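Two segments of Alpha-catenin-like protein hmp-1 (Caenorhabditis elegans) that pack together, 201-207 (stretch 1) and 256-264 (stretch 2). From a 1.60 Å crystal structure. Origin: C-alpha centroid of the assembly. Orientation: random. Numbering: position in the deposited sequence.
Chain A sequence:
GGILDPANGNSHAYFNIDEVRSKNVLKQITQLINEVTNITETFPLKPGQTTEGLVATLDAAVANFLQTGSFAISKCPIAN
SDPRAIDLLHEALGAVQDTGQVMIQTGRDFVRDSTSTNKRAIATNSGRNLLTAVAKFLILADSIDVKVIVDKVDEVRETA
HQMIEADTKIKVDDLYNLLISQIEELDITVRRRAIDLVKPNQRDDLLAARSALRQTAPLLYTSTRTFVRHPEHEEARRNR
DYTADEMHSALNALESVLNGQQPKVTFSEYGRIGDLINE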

# COMPACT_ATOMS: atom_id res chain seq x y z
N ASN A 201 6.50 11.84 12.57
CA ASN A 201 7.35 12.82 11.92
C ASN A 201 7.17 12.75 10.40
O ASN A 201 7.21 13.78 9.73
CB ASN A 201 8.82 12.64 12.32
CG ASN A 201 9.40 11.33 11.86
OD1 ASN A 201 9.16 10.27 12.45
ND2 ASN A 201 10.20 11.38 10.80
N GLN A 202 6.94 11.55 9.86
CA GLN A 202 6.66 11.40 8.44
C GLN A 202 5.29 11.98 8.15
O GLN A 202 5.08 12.66 7.14
CB GLN A 202 6.72 9.92 8.03
CG GLN A 202 8.14 9.39 7.96
CD GLN A 202 8.22 7.91 7.64
OE1 GLN A 202 7.26 7.32 7.16
NE2 GLN A 202 9.37 7.32 7.91
N ARG A 203 4.35 11.71 9.05
CA ARG A 203 3.02 12.30 8.98
C ARG A 203 3.12 13.83 8.88
O ARG A 203 2.58 14.43 7.95
CB ARG A 203 2.19 11.90 10.20
CG ARG A 203 0.81 12.52 10.25
CD ARG A 203 0.22 12.35 11.65
NE ARG A 203 0.97 13.19 12.59
CZ ARG A 203 1.05 12.98 13.90
NH1 ARG A 203 0.43 11.96 14.46
NH2 ARG A 203 1.76 13.82 14.65
N ASP A 204 3.83 14.43 9.83
CA ASP A 204 3.91 15.90 9.88
C ASP A 204 4.65 16.44 8.66
O ASP A 204 4.25 17.46 8.10
CB ASP A 204 4.61 16.38 11.15
CG ASP A 204 3.81 16.06 12.40
OD1 ASP A 204 2.59 15.80 12.28
OD2 ASP A 204 4.40 16.10 13.50
N ASP A 205 5.71 15.76 8.24
CA ASP A 205 6.48 16.17 7.06
C ASP A 205 5.64 16.09 5.79
O ASP A 205 5.74 16.95 4.90
CB ASP A 205 7.74 15.33 6.90
CG ASP A 205 8.83 15.72 7.88
OD1 ASP A 205 8.67 16.72 8.61
OD2 ASP A 205 9.87 15.02 7.91
N LEU A 206 4.83 15.03 5.68
CA LEU A 206 3.99 14.86 4.50
C LEU A 206 2.95 15.97 4.45
O LEU A 206 2.69 16.56 3.39
CB LEU A 206 3.32 13.48 4.49
CG LEU A 206 2.68 13.05 3.17
CD1 LEU A 206 3.75 12.89 2.11
CD2 LEU A 206 1.93 11.73 3.32
N LEU A 207 2.36 16.27 5.60
CA LEU A 207 1.35 17.32 5.66
C LEU A 207 1.96 18.69 5.38
O LEU A 207 1.30 19.54 4.77
CB LEU A 207 0.66 17.32 7.03
CG LEU A 207 -0.29 16.13 7.16
CD1 LEU A 207 -0.94 16.14 8.53
CD2 LEU A 207 -1.35 16.11 6.05
N SER A 256 10.05 12.45 -1.35
CA SER A 256 10.99 12.06 -0.30
C SER A 256 10.30 11.41 0.89
O SER A 256 10.67 10.33 1.32
CB SER A 256 11.79 13.28 0.18
OG SER A 256 12.75 13.67 -0.78
N VAL A 257 9.29 12.08 1.44
CA VAL A 257 8.59 11.56 2.62
C VAL A 257 7.82 10.28 2.30
O VAL A 257 7.81 9.35 3.10
CB VAL A 257 7.63 12.62 3.22
CG1 VAL A 257 6.81 12.03 4.37
CG2 VAL A 257 8.41 13.82 3.71
N LEU A 258 7.15 10.24 1.15
CA LEU A 258 6.43 9.01 0.78
C LEU A 258 7.39 7.82 0.76
O LEU A 258 7.02 6.71 1.13
CB LEU A 258 5.76 9.16 -0.59
CG LEU A 258 4.53 10.06 -0.66
CD1 LEU A 258 4.19 10.38 -2.12
CD2 LEU A 258 3.34 9.40 0.04
N ASN A 259 8.63 8.07 0.35
CA ASN A 259 9.68 7.05 0.34
C ASN A 259 10.40 6.87 1.68
O ASN A 259 11.39 6.14 1.77
CB ASN A 259 10.72 7.38 -0.74
CG ASN A 259 10.21 7.10 -2.13
OD1 ASN A 259 9.40 6.19 -2.33
ND2 ASN A 259 10.67 7.88 -3.10
N GLY A 260 9.91 7.54 2.72
CA GLY A 260 10.42 7.32 4.06
C GLY A 260 11.68 8.10 4.36
O GLY A 260 12.42 7.79 5.31
N GLN A 261 11.92 9.13 3.57
CA GLN A 261 13.10 9.97 3.72
C GLN A 261 12.77 11.37 4.25
O GLN A 261 11.65 11.83 4.11
CB GLN A 261 13.82 10.09 2.38
CG GLN A 261 14.49 8.82 1.94
CD GLN A 261 15.43 9.07 0.78
OE1 GLN A 261 15.11 9.85 -0.12
NE2 GLN A 261 16.58 8.42 0.80
N GLN A 262 13.75 12.02 4.86
CA GLN A 262 13.59 13.43 5.22
C GLN A 262 13.59 14.31 3.98
O GLN A 262 14.32 14.04 3.03
CB GLN A 262 14.69 13.88 6.17
CG GLN A 262 14.81 13.07 7.44
CD GLN A 262 15.90 13.60 8.35
OE1 GLN A 262 17.09 13.37 8.11
NE2 GLN A 262 15.50 14.31 9.39
N PRO A 263 12.77 15.38 3.99
CA PRO A 263 12.76 16.32 2.87
C PRO A 263 14.01 17.21 2.82
O PRO A 263 14.74 17.27 3.81
CB PRO A 263 11.50 17.17 3.13
CG PRO A 263 11.21 17.00 4.58
CD PRO A 263 11.70 15.64 4.97
N LYS A 264 14.23 17.86 1.67
CA LYS A 264 15.35 18.76 1.39
C LYS A 264 16.65 18.01 1.12
O LYS A 264 16.92 16.96 1.70
CB LYS A 264 15.57 19.76 2.53
CG LYS A 264 14.37 20.64 2.84
CD LYS A 264 13.81 21.28 1.58
CE LYS A 264 12.92 22.47 1.92
NZ LYS A 264 12.22 22.28 3.23
O HOH W 1 6.47 7.43 4.57
O HOH W 2 10.12 12.24 6.90
O HOH W 3 12.94 15.55 8.29

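Stretch 1 is one piece of a longer helix. Stretch 2 is the last turn of another helix, 256-258, followed by a loop that begins at Asn 259. The backbones come nearest at Leu 206 and Val 257, whose CA atoms lie 6.0 Å apart. No direct hydrogen bond joins the stretches. They meet through van der Waals packing and bridging waters.

Val 257 is the centre of the contact and has the largest covered area. Its CA-to-CB bond points toward stretch 1, and its two methyls meet three residues there. Val 257 CG1 lies 3.3 Å from Gln 202 O, an oxygen already engaged by the helical bond from Leu 206 N (2.8 Å). Val 257 CG1 also packs 3.8 Å from Leu 206 CB. Val 257 CG2 rests 3.6 Å from Asp 205 CB, so it meets the aliphatic part of an acidic side chain.

Leu 206 is buried and extends the apolar patch. The CA-to-CB bond of Leu 206 points sideways, but the end of the side chain comes nearer, and Leu 206 CD1 sits 4.0 Å from Leu 258 CG.

Gln 202 and Asp 205 add water bridges to their direct contacts. Water 1 donates to Gln 202 OE1 (2.7 Å) and to Val 257 O (2.8 Å). Gln 202 NE2 lies 4.0 Å from Gly 260 CA, a packing contact. Gly 260 has a positive phi of 83°, which favours glycine, and its N bonds back to Val 257 O at 2.8 Å. Water 2 donates to Asp 205 OD2 (3.0 Å) and to Gln 261 O (3.2 Å). Water 3 donates to the same Asp 205 OD2 (3.1 Å) and accepts a weak bond from Gln 262 NE2 (3.0 Å). Asp 205 OD2 also touches Pro 263 CD at 3.5 Å, a contact between a carboxylate oxygen and the ring carbon next to the proline nitrogen.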